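Local coordinates for uncharacterized protein (Legionella pneumophila subsp. pneumophila, PDB 5T2X), which is of unknown function but folds as a single all-helical chain belonging to the DUF5630 family of unknown function, at residues 140-145 with 155-160; 130-135 with 162-167; 197-202 with 259-264; 168-173 with 211-216. One frame throughout, in Å; residues are numbered along the deposited sequence.

Contact 1: 140-145 with 155-160; sequences TWAYEK and LLTLHY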
loop_
_atom_site.group_PDB
_atom_site.type_symbol
_atom_site.label_atom_id
_atom_site.label_comp_id
_atom_site.label_asym_id
_atom_site.label_seq_id
_atom_site.Cartn_x
_atom_site.Cartn_y
_atom_site.Cartn_z
ATOM N N THR A 140 3.017 -11.182 3.892
ATOM C CA THR A 140 4.069 -12.170 4.113
ATOM C C THR A 140 4.040 -12.686 5.547
ATOM O O THR A 140 4.194 -13.891 5.784
ATOM C CB THR A 140 5.435 -11.564 3.788
ATOM O OG1 THR A 140 5.485 -11.209 2.401
ATOM C CG2 THR A 140 6.549 -12.557 4.094
ATOM N N TRP A 141 3.831 -11.789 6.513
ATOM C CA TRP A 141 3.749 -12.194 7.913
ATOM C C TRP A 141 2.606 -13.174 8.139
ATOM O O TRP A 141 2.777 -14.205 8.796
ATOM C CB TRP A 141 3.587 -10.956 8.796
ATOM C CG TRP A 141 3.103 -11.243 10.184
ATOM C CD1 TRP A 141 3.823 -11.783 11.210
ATOM C CD2 TRP A 141 1.794 -10.980 10.707
ATOM N NE1 TRP A 141 3.042 -11.882 12.335
ATOM C CE2 TRP A 141 1.792 -11.396 12.053
ATOM C CE3 TRP A 141 0.624 -10.438 10.166
ATOM C CZ2 TRP A 141 0.666 -11.288 12.866
ATOM C CZ3 TRP A 141 -0.494 -10.331 10.975
ATOM C CH2 TRP A 141 -0.465 -10.754 12.310
ATOM N N ALA A 142 1.426 -12.868 7.595
ATOM C CA ALA A 142 0.286 -13.755 7.786
ATOM C C ALA A 142 0.450 -15.055 7.010
ATOM O O ALA A 142 -0.046 -16.100 7.446
ATOM C CB ALA A 142 -1.006 -13.047 7.381
ATOM N N TYR A 143 1.146 -15.018 5.871
ATOM C CA TYR A 143 1.346 -16.238 5.097
ATOM C C TYR A 143 2.263 -17.211 5.827
ATOM O O TYR A 143 2.011 -18.421 5.835
ATOM C CB TYR A 143 1.911 -15.910 3.716
ATOM C CG TYR A 143 2.181 -17.140 2.880
ATOM C CD1 TYR A 143 1.139 -17.844 2.291
ATOM C CD2 TYR A 143 3.476 -17.604 2.687
ATOM C CE1 TYR A 143 1.376 -18.973 1.531
ATOM C CE2 TYR A 143 3.725 -18.733 1.924
ATOM C CZ TYR A 143 2.671 -19.412 1.349
ATOM O OH TYR A 143 2.907 -20.535 0.589
ATOM N N GLU A 144 3.334 -16.703 6.439
ATOM C CA GLU A 144 4.223 -17.573 7.202
ATOM C C GLU A 144 3.518 -18.137 8.430
ATOM O O GLU A 144 3.770 -19.282 8.823
ATOM C CB GLU A 144 5.488 -16.815 7.601
ATOM C CG GLU A 144 6.347 -16.383 6.420
ATOM C CD GLU A 144 6.859 -17.557 5.600
ATOM O OE1 GLU A 144 7.082 -18.643 6.179
ATOM O OE2 GLU A 144 7.035 -17.395 4.375
ATOM N N LYS A 145 2.635 -17.348 9.049
ATOM C CA LYS A 145 1.802 -17.870 10.128
ATOM C C LYS A 145 0.905 -18.993 9.622
ATOM O O LYS A 145 0.772 -20.039 10.267
ATOM C CB LYS A 145 0.955 -16.746 10.731
ATOM C CG LYS A 145 1.744 -15.674 11.460
ATOM C CD LYS A 145 1.989 -16.057 12.903
ATOM C CE LYS A 145 2.753 -14.972 13.640
ATOM N NZ LYS A 145 3.007 -15.340 15.060
ATOM N N LEU A 155 -6.696 -16.067 5.902
ATOM C CA LEU A 155 -7.688 -15.012 5.723
ATOM C C LEU A 155 -7.034 -13.637 5.750
ATOM O O LEU A 155 -7.353 -12.773 4.925
ATOM C CB LEU A 155 -8.761 -15.114 6.807
ATOM C CG LEU A 155 -9.934 -16.088 6.642
ATOM C CD1 LEU A 155 -9.475 -17.510 6.363
ATOM C CD2 LEU A 155 -10.799 -16.049 7.891
ATOM N N LEU A 156 -6.120 -13.415 6.698
ATOM C CA LEU A 156 -5.420 -12.137 6.768
ATOM C C LEU A 156 -4.496 -11.949 5.573
ATOM O O LEU A 156 -4.372 -10.836 5.050
ATOM C CB LEU A 156 -4.627 -12.038 8.070
ATOM C CG LEU A 156 -5.428 -11.836 9.353
ATOM C CD1 LEU A 156 -4.489 -11.705 10.540
ATOM C CD2 LEU A 156 -6.319 -10.611 9.233
ATOM N N THR A 157 -3.837 -13.024 5.134
ATOM C CA THR A 157 -2.923 -12.933 3.999
ATOM C C THR A 157 -3.636 -12.394 2.767
ATOM O O THR A 157 -3.143 -11.481 2.097
ATOM C CB THR A 157 -2.314 -14.303 3.700
ATOM O OG1 THR A 157 -1.836 -14.896 4.914
ATOM C CG2 THR A 157 -1.158 -14.164 2.729
ATOM N N LEU A 158 -4.809 -12.949 2.457
ATOM C CA LEU A 158 -5.548 -12.497 1.286
ATOM C C LEU A 158 -6.197 -11.140 1.522
ATOM O O LEU A 158 -6.350 -10.356 0.579
ATOM C CB LEU A 158 -6.601 -13.535 0.901
ATOM C CG LEU A 158 -7.139 -13.447 -0.526
ATOM C CD1 LEU A 158 -6.004 -13.623 -1.522
ATOM C CD2 LEU A 158 -8.216 -14.493 -0.750
ATOM N N HIS A 159 -6.576 -10.843 2.768
ATOM C CA HIS A 159 -7.179 -9.548 3.066
ATOM C C HIS A 159 -6.190 -8.410 2.841
ATOM O O HIS A 159 -6.553 -7.364 2.289
ATOM C CB HIS A 159 -7.694 -9.524 4.503
ATOM C CG HIS A 159 -8.141 -8.170 4.956
ATOM N ND1 HIS A 159 -9.267 -7.552 4.457
ATOM C CD2 HIS A 159 -7.606 -7.309 5.855
ATOM C CE1 HIS A 159 -9.410 -6.372 5.033
ATOM N NE2 HIS A 159 -8.416 -6.199 5.885
ATOM N N TYR A 160 -4.940 -8.590 3.271
ATOM C CA TYR A 160 -3.943 -7.541 3.086
ATOM C C TYR A 160 -3.648 -7.321 1.608
ATOM O O TYR A 160 -3.454 -6.180 1.173
ATOM C CB TYR A 160 -2.666 -7.888 3.849
ATOM C CG TYR A 160 -2.822 -7.835 5.353
ATOM C CD1 TYR A 160 -3.520 -6.798 5.961
ATOM C CD2 TYR A 160 -2.280 -8.824 6.164
ATOM C CE1 TYR A 160 -3.668 -6.745 7.337
ATOM C CE2 TYR A 160 -2.424 -8.780 7.539
ATOM C CZ TYR A 160 -3.118 -7.739 8.120
ATOM O OH TYR A 160 -3.262 -7.692 9.488
#
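Trp-141 opens the contact from the flank of helix 132-147: its CG is anti to the backbone N (chi1 163°), so the indole leans toward helix 153-167. There Trp-141 CZ3 lies 4.2 Å from Leu-156 CD1, while the hydroxyl of Tyr-160 comes up at the indole edge, near its plane. One residue on, Ala-142 points toward helix 153-167. Its methyl is small enough for a close approach: Ala-142 CB packs against Leu-156 CB at 3.8 Å and lies near the edge of the Tyr-160 ring. These two helices form an antiparallel helical hairpin joined by a short connection, with segment axes 7.8 Å apart and N-to-C directions at 159°. Thr-157 fits the narrowest point, where its CA is 5.0 Å from Ala-142 CA. Its OG1 sits 3.1 Å from Ala-142 C but bonds within its own helix, to Tyr-153 O, which suits a hydroxyl pressed against a neighbouring backbone. The Thr-157 methyl CG2 meets Tyr-143 CB at 3.7 Å; the Tyr-143 ring then leads away, and its hydroxyl bonds to Asn-182 O.

Contact 2: 130-135 with 162-167; sequences HCFYAY and QKACQY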
loop_
_atom_site.group_PDB
_atom_site.type_symbol
_atom_site.label_atom_id
_atom_site.label_comp_id
_atom_site.label_asym_id
_atom_site.label_seq_id
_atom_site.Cartn_x
_atom_site.Cartn_y
_atom_site.Cartn_z
ATOM N N HIS A 130 -2.823 2.721 4.541
ATOM C CA HIS A 130 -2.952 2.005 3.270
ATOM C C HIS A 130 -1.647 2.021 2.476
ATOM O O HIS A 130 -1.649 2.090 1.245
ATOM C CB HIS A 130 -4.107 2.562 2.437
ATOM C CG HIS A 130 -5.399 2.644 3.187
ATOM N ND1 HIS A 130 -6.033 1.533 3.700
ATOM C CD2 HIS A 130 -6.172 3.705 3.519
ATOM C CE1 HIS A 130 -7.142 1.904 4.313
ATOM N NE2 HIS A 130 -7.250 3.217 4.218
ATOM N N CYS A 131 -0.525 1.941 3.184
ATOM C CA CYS A 131 0.773 1.882 2.525
ATOM C C CYS A 131 0.969 0.520 1.872
ATOM O O CYS A 131 0.736 -0.519 2.498
ATOM C CB CYS A 131 1.889 2.153 3.533
ATOM S SG CYS A 131 3.554 2.074 2.842
ATOM N N PHE A 132 1.398 0.525 0.605
ATOM C CA PHE A 132 1.593 -0.731 -0.113
ATOM C C PHE A 132 2.683 -1.575 0.534
ATOM O O PHE A 132 2.571 -2.806 0.591
ATOM C CB PHE A 132 1.936 -0.461 -1.579
ATOM C CG PHE A 132 2.317 -1.699 -2.348
ATOM C CD1 PHE A 132 1.345 -2.504 -2.917
ATOM C CD2 PHE A 132 3.649 -2.060 -2.494
ATOM C CE1 PHE A 132 1.691 -3.644 -3.619
ATOM C CE2 PHE A 132 4.001 -3.200 -3.191
ATOM C CZ PHE A 132 3.020 -3.992 -3.757
ATOM N N TYR A 133 3.754 -0.935 1.008
ATOM C CA TYR A 133 4.832 -1.672 1.658
ATOM C C TYR A 133 4.322 -2.422 2.880
ATOM O O TYR A 133 4.740 -3.556 3.144
ATOM C CB TYR A 133 5.960 -0.717 2.053
ATOM C CG TYR A 133 6.467 0.162 0.931
ATOM C CD1 TYR A 133 6.689 -0.352 -0.339
ATOM C CD2 TYR A 133 6.719 1.511 1.145
ATOM C CE1 TYR A 133 7.153 0.453 -1.364
ATOM C CE2 TYR A 133 7.181 2.323 0.129
ATOM C CZ TYR A 133 7.397 1.789 -1.123
ATOM O OH TYR A 133 7.857 2.599 -2.135
ATOM N N ALA A 134 3.412 -1.806 3.636
ATOM C CA ALA A 134 2.874 -2.450 4.829
ATOM C C ALA A 134 1.983 -3.628 4.460
ATOM O O ALA A 134 2.097 -4.711 5.046
ATOM C CB ALA A 134 2.103 -1.435 5.671
ATOM N N TYR A 135 1.079 -3.432 3.495
ATOM C CA TYR A 135 0.224 -4.528 3.050
ATOM C C TYR A 135 1.051 -5.686 2.507
ATOM O O TYR A 135 0.734 -6.855 2.756
ATOM C CB TYR A 135 -0.759 -4.030 1.990
ATOM C CG TYR A 135 -1.916 -3.228 2.546
ATOM C CD1 TYR A 135 -2.502 -3.568 3.757
ATOM C CD2 TYR A 135 -2.418 -2.128 1.858
ATOM C CE1 TYR A 135 -3.562 -2.838 4.270
ATOM C CE2 TYR A 135 -3.478 -1.392 2.363
ATOM C CZ TYR A 135 -4.044 -1.751 3.570
ATOM O OH TYR A 135 -5.097 -1.024 4.077
ATOM N N GLN A 162 -5.823 -7.920 -0.805
ATOM C CA GLN A 162 -7.022 -7.312 -1.373
ATOM C C GLN A 162 -7.057 -5.813 -1.104
ATOM O O GLN A 162 -7.478 -5.031 -1.965
ATOM C CB GLN A 162 -8.269 -7.991 -0.807
ATOM C CG GLN A 162 -9.581 -7.361 -1.241
ATOM C CD GLN A 162 -10.789 -8.137 -0.751
ATOM O OE1 GLN A 162 -10.661 -9.247 -0.232
ATOM N NE2 GLN A 162 -11.971 -7.555 -0.912
ATOM N N LYS A 163 -6.621 -5.395 0.086
ATOM C CA LYS A 163 -6.539 -3.969 0.381
ATOM C C LYS A 163 -5.524 -3.273 -0.516
ATOM O O LYS A 163 -5.727 -2.116 -0.897
ATOM C CB LYS A 163 -6.193 -3.758 1.855
ATOM C CG LYS A 163 -7.404 -3.739 2.773
ATOM C CD LYS A 163 -8.280 -2.533 2.470
ATOM C CE LYS A 163 -9.509 -2.497 3.357
ATOM N NZ LYS A 163 -10.372 -1.327 3.040
ATOM N N ALA A 164 -4.433 -3.958 -0.870
ATOM C CA ALA A 164 -3.470 -3.368 -1.791
ATOM C C ALA A 164 -4.088 -3.129 -3.163
ATOM O O ALA A 164 -3.689 -2.196 -3.868
ATOM C CB ALA A 164 -2.235 -4.261 -1.904
ATOM N N CYS A 165 -5.065 -3.952 -3.552
ATOM C CA CYS A 165 -5.742 -3.749 -4.828
ATOM C C CYS A 165 -6.617 -2.504 -4.811
ATOM O O CYS A 165 -6.829 -1.886 -5.858
ATOM C CB CYS A 165 -6.592 -4.970 -5.177
ATOM S SG CYS A 165 -5.664 -6.497 -5.387
ATOM N N GLN A 166 -7.138 -2.125 -3.639
ATOM C CA GLN A 166 -8.023 -0.969 -3.558
ATOM C C GLN A 166 -7.295 0.343 -3.806
ATOM O O GLN A 166 -7.933 1.328 -4.189
ATOM C CB GLN A 166 -8.706 -0.911 -2.190
ATOM C CG GLN A 166 -9.654 -2.055 -1.899
ATOM C CD GLN A 166 -10.437 -1.839 -0.617
ATOM O OE1 GLN A 166 -10.580 -0.710 -0.148
ATOM N NE2 GLN A 166 -10.944 -2.923 -0.039
ATOM N N TYR A 167 -5.978 0.386 -3.596
ATOM C CA TYR A 167 -5.258 1.650 -3.618
ATOM C C TYR A 167 -4.010 1.667 -4.489
ATOM O O TYR A 167 -3.487 2.757 -4.741
ATOM C CB TYR A 167 -4.850 2.056 -2.192
ATOM C CG TYR A 167 -5.972 2.008 -1.175
ATOM C CD1 TYR A 167 -6.900 3.037 -1.084
ATOM C CD2 TYR A 167 -6.091 0.941 -0.295
ATOM C CE1 TYR A 167 -7.923 2.998 -0.150
ATOM C CE2 TYR A 167 -7.110 0.893 0.642
ATOM C CZ TYR A 167 -8.022 1.924 0.709
ATOM O OH TYR A 167 -9.036 1.882 1.639
#
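From CB outward, the His-130 side chain lies against one face of Tyr-167. His-130 CB sits over that ring, 4.0 Å from its centroid in a CH-pi contact, and His-130 CG follows at 3.5 Å from Tyr-167 CE2. The imidazole and phenol form an offset stack, centroids 4.1 Å apart and planes at 25°. His-130 ND1 passes 3.3 Å from Tyr-167 CE2 while, at the ring edge, it shares a 2.7 Å hydrogen bond with Tyr-135 OH, which would help fix the imidazole's rotation. His-130 takes a positive phi (64°) as the C-prime residue of the Schellman motif that ends helix 117-128; Cys-131 then occupies the N-cap position of helix 132-147. Farther out, His-130 CE1 comes 3.3 Å from Tyr-167 OH, above the imidazole face. The Tyr-135 ring is itself covered by Lys-163, whose CB lies 3.6 Å from the ring centroid, over the face; the aliphatic root of a lysine suits this place because its amine can lead away, here to Gln-166 OE1. The methyl of small Ala-164 touches both Phe-132 CD1 and Tyr-135 CB.

Contact 3: 197-202 with 259-264; sequences ALEALL and YDKASE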
loop_
_atom_site.group_PDB
_atom_site.type_symbol
_atom_site.label_atom_id
_atom_site.label_comp_id
_atom_site.label_asym_id
_atom_site.label_seq_id
_atom_site.Cartn_x
_atom_site.Cartn_y
_atom_site.Cartn_z
ATOM N N ALA A 197 -6.011 -16.152 -8.989
ATOM C CA ALA A 197 -4.717 -15.582 -9.350
ATOM C C ALA A 197 -4.722 -15.073 -10.785
ATOM O O ALA A 197 -4.163 -14.009 -11.076
ATOM C CB ALA A 197 -3.612 -16.620 -9.158
ATOM N N LEU A 198 -5.350 -15.821 -11.695
ATOM C CA LEU A 198 -5.393 -15.415 -13.096
ATOM C C LEU A 198 -6.158 -14.109 -13.267
ATOM O O LEU A 198 -5.713 -13.206 -13.986
ATOM C CB LEU A 198 -6.023 -16.523 -13.942
ATOM C CG LEU A 198 -6.241 -16.209 -15.424
ATOM C CD1 LEU A 198 -4.917 -15.923 -16.113
ATOM C CD2 LEU A 198 -6.974 -17.350 -16.113
ATOM N N GLU A 199 -7.315 -13.991 -12.611
ATOM C CA GLU A 199 -8.120 -12.780 -12.738
ATOM C C GLU A 199 -7.350 -11.556 -12.261
ATOM O O GLU A 199 -7.328 -10.520 -12.935
ATOM C CB GLU A 199 -9.425 -12.938 -11.958
ATOM C CG GLU A 199 -10.303 -11.698 -11.958
ATOM C CD GLU A 199 -11.584 -11.896 -11.172
ATOM O OE1 GLU A 199 -11.934 -13.060 -10.888
ATOM O OE2 GLU A 199 -12.239 -10.888 -10.834
ATOM N N ALA A 200 -6.700 -11.660 -11.099
ATOM C CA ALA A 200 -5.915 -10.540 -10.590
ATOM C C ALA A 200 -4.716 -10.253 -11.483
ATOM O O ALA A 200 -4.322 -9.092 -11.645
ATOM C CB ALA A 200 -5.461 -10.823 -9.158
ATOM N N LEU A 201 -4.120 -11.294 -12.067
ATOM C CA LEU A 201 -2.995 -11.085 -12.972
ATOM C C LEU A 201 -3.437 -10.367 -14.241
ATOM O O LEU A 201 -2.734 -9.478 -14.736
ATOM C CB LEU A 201 -2.338 -12.423 -13.310
ATOM C CG LEU A 201 -1.158 -12.392 -14.282
ATOM C CD1 LEU A 201 -0.058 -11.478 -13.768
ATOM C CD2 LEU A 201 -0.626 -13.798 -14.509
ATOM N N LEU A 202 -4.603 -10.734 -14.779
ATOM C CA LEU A 202 -5.109 -10.063 -15.971
ATOM C C LEU A 202 -5.467 -8.611 -15.679
ATOM O O LEU A 202 -5.177 -7.721 -16.488
ATOM C CB LEU A 202 -6.320 -10.815 -16.526
ATOM C CG LEU A 202 -6.066 -12.237 -17.033
ATOM C CD1 LEU A 202 -7.362 -12.891 -17.488
ATOM C CD2 LEU A 202 -5.046 -12.231 -18.158
ATOM N N TYR A 259 -11.581 -13.988 -18.194
ATOM C CA TYR A 259 -11.154 -12.860 -19.017
ATOM C C TYR A 259 -12.217 -11.769 -19.056
ATOM O O TYR A 259 -11.892 -10.576 -19.059
ATOM C CB TYR A 259 -10.823 -13.335 -20.432
ATOM C CG TYR A 259 -9.402 -13.820 -20.620
ATOM C CD1 TYR A 259 -9.051 -15.133 -20.338
ATOM C CD2 TYR A 259 -8.413 -12.967 -21.093
ATOM C CE1 TYR A 259 -7.755 -15.582 -20.514
ATOM C CE2 TYR A 259 -7.114 -13.405 -21.272
ATOM C CZ TYR A 259 -6.790 -14.714 -20.981
ATOM O OH TYR A 259 -5.498 -15.158 -21.157
ATOM N N ASP A 260 -13.493 -12.157 -19.083
ATOM C CA ASP A 260 -14.563 -11.165 -19.103
ATOM C C ASP A 260 -14.678 -10.448 -17.763
ATOM O O ASP A 260 -14.926 -9.237 -17.722
ATOM C CB ASP A 260 -15.890 -11.828 -19.477
ATOM C CG ASP A 260 -15.957 -12.212 -20.944
ATOM O OD1 ASP A 260 -14.888 -12.343 -21.577
ATOM O OD2 ASP A 260 -17.080 -12.384 -21.462
ATOM N N LYS A 261 -14.505 -11.177 -16.658
ATOM C CA LYS A 261 -14.548 -10.541 -15.344
ATOM C C LYS A 261 -13.383 -9.577 -15.161
ATOM O O LYS A 261 -13.549 -8.499 -14.578
ATOM C CB LYS A 261 -14.548 -11.600 -14.242
ATOM C CG LYS A 261 -15.852 -12.374 -14.115
ATOM C CD LYS A 261 -15.738 -13.492 -13.089
ATOM C CE LYS A 261 -15.377 -12.952 -11.714
ATOM N NZ LYS A 261 -15.241 -14.041 -10.707
ATOM N N ALA A 262 -12.198 -9.944 -15.655
ATOM C CA ALA A 262 -11.043 -9.062 -15.534
ATOM C C ALA A 262 -11.224 -7.796 -16.364
ATOM O O ALA A 262 -10.900 -6.695 -15.903
ATOM C CB ALA A 262 -9.773 -9.802 -15.951
ATOM N N SER A 263 -11.740 -7.933 -17.588
ATOM C CA SER A 263 -11.965 -6.763 -18.432
ATOM C C SER A 263 -13.045 -5.861 -17.850
ATOM O O SER A 263 -12.928 -4.632 -17.903
ATOM C CB SER A 263 -12.340 -7.200 -19.848
ATOM O OG SER A 263 -11.295 -7.942 -20.449
ATOM N N GLU A 264 -14.102 -6.452 -17.288
ATOM C CA GLU A 264 -15.189 -5.658 -16.727
ATOM C C GLU A 264 -14.726 -4.872 -15.506
ATOM O O GLU A 264 -15.032 -3.682 -15.369
ATOM C CB GLU A 264 -16.366 -6.564 -16.366
ATOM C CG GLU A 264 -17.624 -5.816 -15.960
ATOM C CD GLU A 264 -18.719 -6.745 -15.477
ATOM O OE1 GLU A 264 -18.830 -6.949 -14.249
ATOM O OE2 GLU A 264 -19.462 -7.280 -16.326
#
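Leu-202 and Ala-262 make the close-packed heart of this contact, their CB atoms 3.6 Å apart. Alanine suits the spot because a single methyl lets the backbones draw near: Glu-199 CA and Ala-262 CA are 5.5 Å apart, and the Ala-262 methyl also rests against the carbonyl oxygen of Glu-199. Beyond it, Leu-202 runs out to Tyr-259. Its CG is anti to the carbonyl carbon (chi1 -64°), and Leu-202 CD1 is set over the centre of the Tyr-259 ring, 3.7 Å from the centroid and almost on the ring normal, a well-centred CH-pi contact. The Tyr-259 ring swings back to receive the leucine although its CB points away from helix 191-207.

The polar flank is looser: Lys-261 is partly exposed at its rim, whereas Leu-202 and Ala-262 are buried. Glu-199 extends fully beyond CG. Its stronger partner is Lys-265, whose NZ forms a salt bridge with Glu-199 OE2; Lys-261 NZ, carried there by a bend at chi3, adds a longer one to Glu-199 OE1 at 3.5 Å, its hydrogen bond weak. Two lysines of helix 252-272 thus share one buried acid and would be expected to favour its ionised form.

The segments run at 39° to each other, with helix 237-248 covering the Leu-202 and Tyr-259 side through Ile-241, while helix 169-185 packs on Ala-197, Ala-200 and Leu-201.

Contact 4: 168-173 with 211-216; sequences HWTPGY and QYSISA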
loop_
_atom_site.group_PDB
_atom_site.type_symbol
_atom_site.label_atom_id
_atom_site.label_comp_id
_atom_site.label_asym_id
_atom_site.label_seq_id
_atom_site.Cartn_x
_atom_site.Cartn_y
_atom_site.Cartn_z
ATOM N N HIS A 168 -3.513 0.518 -4.959
ATOM C CA HIS A 168 -2.183 0.497 -5.558
ATOM C C HIS A 168 -2.147 -0.145 -6.941
ATOM O O HIS A 168 -1.084 -0.602 -7.371
ATOM C CB HIS A 168 -1.196 -0.187 -4.612
ATOM C CG HIS A 168 -1.065 0.514 -3.296
ATOM N ND1 HIS A 168 -0.451 1.741 -3.166
ATOM C CD2 HIS A 168 -1.501 0.178 -2.058
ATOM C CE1 HIS A 168 -0.499 2.124 -1.902
ATOM N NE2 HIS A 168 -1.130 1.193 -1.209
ATOM N N TRP A 169 -3.279 -0.185 -7.643
ATOM C CA TRP A 169 -3.329 -0.386 -9.101
ATOM C C TRP A 169 -2.614 -1.685 -9.473
ATOM O O TRP A 169 -2.934 -2.739 -8.899
ATOM C CB TRP A 169 -2.779 0.872 -9.764
ATOM C CG TRP A 169 -3.650 2.075 -9.597
ATOM C CD1 TRP A 169 -3.706 2.904 -8.516
ATOM C CD2 TRP A 169 -4.589 2.590 -10.547
ATOM N NE1 TRP A 169 -4.626 3.902 -8.731
ATOM C CE2 TRP A 169 -5.182 3.731 -9.972
ATOM C CE3 TRP A 169 -4.987 2.196 -11.828
ATOM C CZ2 TRP A 169 -6.151 4.483 -10.634
ATOM C CZ3 TRP A 169 -5.950 2.942 -12.483
ATOM C CH2 TRP A 169 -6.521 4.072 -11.885
ATOM N N THR A 170 -1.655 -1.661 -10.407
ATOM C CA THR A 170 -1.052 -2.905 -10.887
ATOM C C THR A 170 -0.224 -3.609 -9.818
ATOM O O THR A 170 -0.392 -4.829 -9.648
ATOM C CB THR A 170 -0.233 -2.628 -12.155
ATOM O OG1 THR A 170 -1.118 -2.339 -13.244
ATOM C CG2 THR A 170 0.644 -3.820 -12.510
ATOM N N PRO A 171 0.678 -2.942 -9.084
ATOM C CA PRO A 171 1.403 -3.662 -8.023
ATOM C C PRO A 171 0.491 -4.255 -6.965
ATOM O O PRO A 171 0.834 -5.289 -6.375
ATOM C CB PRO A 171 2.324 -2.584 -7.437
ATOM C CG PRO A 171 2.526 -1.629 -8.548
ATOM C CD PRO A 171 1.210 -1.576 -9.260
ATOM N N GLY A 172 -0.662 -3.636 -6.706
ATOM C CA GLY A 172 -1.607 -4.220 -5.768
ATOM C C GLY A 172 -2.192 -5.525 -6.277
ATOM O O GLY A 172 -2.238 -6.524 -5.554
ATOM N N TYR A 173 -2.643 -5.535 -7.534
ATOM C CA TYR A 173 -3.205 -6.756 -8.101
ATOM C C TYR A 173 -2.136 -7.813 -8.338
ATOM O O TYR A 173 -2.432 -9.012 -8.284
ATOM C CB TYR A 173 -3.955 -6.442 -9.397
ATOM C CG TYR A 173 -5.337 -5.884 -9.152
ATOM C CD1 TYR A 173 -6.426 -6.728 -8.983
ATOM C CD2 TYR A 173 -5.550 -4.514 -9.068
ATOM C CE1 TYR A 173 -7.691 -6.224 -8.746
ATOM C CE2 TYR A 173 -6.811 -4.002 -8.834
ATOM C CZ TYR A 173 -7.878 -4.861 -8.673
ATOM O OH TYR A 173 -9.135 -4.356 -8.440
ATOM N N GLN A 211 -1.707 6.173 -16.137
ATOM C CA GLN A 211 -0.698 7.048 -15.548
ATOM C C GLN A 211 -0.573 6.822 -14.046
ATOM O O GLN A 211 0.540 6.768 -13.510
ATOM C CB GLN A 211 -1.039 8.510 -15.842
ATOM C CG GLN A 211 -0.189 9.509 -15.074
ATOM C CD GLN A 211 -0.726 10.924 -15.167
ATOM O OE1 GLN A 211 -1.542 11.235 -16.034
ATOM N NE2 GLN A 211 -0.275 11.789 -14.265
ATOM N N TYR A 212 -1.706 6.692 -13.352
ATOM C CA TYR A 212 -1.666 6.470 -11.910
ATOM C C TYR A 212 -1.031 5.126 -11.575
ATOM O O TYR A 212 -0.333 4.999 -10.561
ATOM C CB TYR A 212 -3.077 6.560 -11.329
ATOM C CG TYR A 212 -3.720 7.920 -11.485
ATOM C CD1 TYR A 212 -2.946 9.069 -11.589
ATOM C CD2 TYR A 212 -5.100 8.055 -11.530
ATOM C CE1 TYR A 212 -3.530 10.314 -11.732
ATOM C CE2 TYR A 212 -5.694 9.294 -11.677
ATOM C CZ TYR A 212 -4.905 10.420 -11.774
ATOM O OH TYR A 212 -5.494 11.655 -11.917
ATOM N N SER A 213 -1.255 4.114 -12.415
ATOM C CA SER A 213 -0.644 2.812 -12.175
ATOM C C SER A 213 0.851 2.833 -12.458
ATOM O O SER A 213 1.614 2.118 -11.799
ATOM C CB SER A 213 -1.334 1.745 -13.022
ATOM O OG SER A 213 -0.740 0.474 -12.829
ATOM N N ILE A 214 1.286 3.637 -13.432
ATOM C CA ILE A 214 2.715 3.794 -13.689
ATOM C C ILE A 214 3.410 4.374 -12.465
ATOM O O ILE A 214 4.529 3.976 -12.118
ATOM C CB ILE A 214 2.941 4.667 -14.938
ATOM C CG1 ILE A 214 2.432 3.954 -16.192
ATOM C CG2 ILE A 214 4.413 5.018 -15.093
ATOM C CD1 ILE A 214 3.211 2.707 -16.539
ATOM N N SER A 215 2.758 5.321 -11.788
ATOM C CA SER A 215 3.325 5.877 -10.565
ATOM C C SER A 215 3.344 4.840 -9.448
ATOM O O SER A 215 4.281 4.805 -8.642
ATOM C CB SER A 215 2.538 7.116 -10.139
ATOM O OG SER A 215 2.645 8.144 -11.112
ATOM N N ALA A 216 2.320 3.984 -9.389
ATOM C CA ALA A 216 2.300 2.929 -8.382
ATOM C C ALA A 216 3.428 1.933 -8.609
ATOM O O ALA A 216 4.053 1.462 -7.651
ATOM C CB ALA A 216 0.946 2.221 -8.388
#
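Tyr-212, in the first turn of helix 211-220, begins a helix-helix contact in this all-helical fold; the two segment axes approach to 8.0 Å at 60°. Tyr-212 CB lies over the six-membered ring of Trp-169, 4.1 Å from the centroid in a CH-pi contact. The phenol runs beside the indole, turning its edge to Trp-169 CZ2, with the planes at 69°. The broad indole can thus cover the turn of helix beneath it, while Trp-169 NE1 is hydrogen-bonded to Pro-87 O. Ser-213 follows: its backbone N faces the same side of the indole, and Ser-213 CB packs on Trp-169 CB at 3.7 Å. With OG anti to the backbone N (chi1 179°), Ser-213 donates a 2.9 Å hydrogen bond from OG to Thr-170 OG1, which in turn bonds to Ala-204 O. One turn later, Ala-216 CB rests against His-168 O at 3.6 Å and Pro-171 CD at 3.9 Å. Proline suits the first turn of helix 169-185, where its missing N-H costs little, and Pro-171 CG touches Ala-216 O at 3.6 Å.

How the contacts relate
Contact 1 is nested within the loop closed by contact 2, and both join helices 132-147 and 153-167; their centres are 13 Å apart, and they meet where Tyr-160 O packs on Tyr-135 CB. Contact 4 opens as the chain passes into helix 169-185, its centre 11 Å from that of contact 2. Those two are tied by a probable hydrogen bond from His-168 NE2 to His-130 O, 2.7 Å long. Contacts 3 and 4 alternate along the chain, with centres 16 Å apart, and touch through Ala-200 O and Tyr-173 CB. Thus helices that follow each other in the chain pack side by side, and helix 252-272 near the C-terminus is brought back onto helix 191-207.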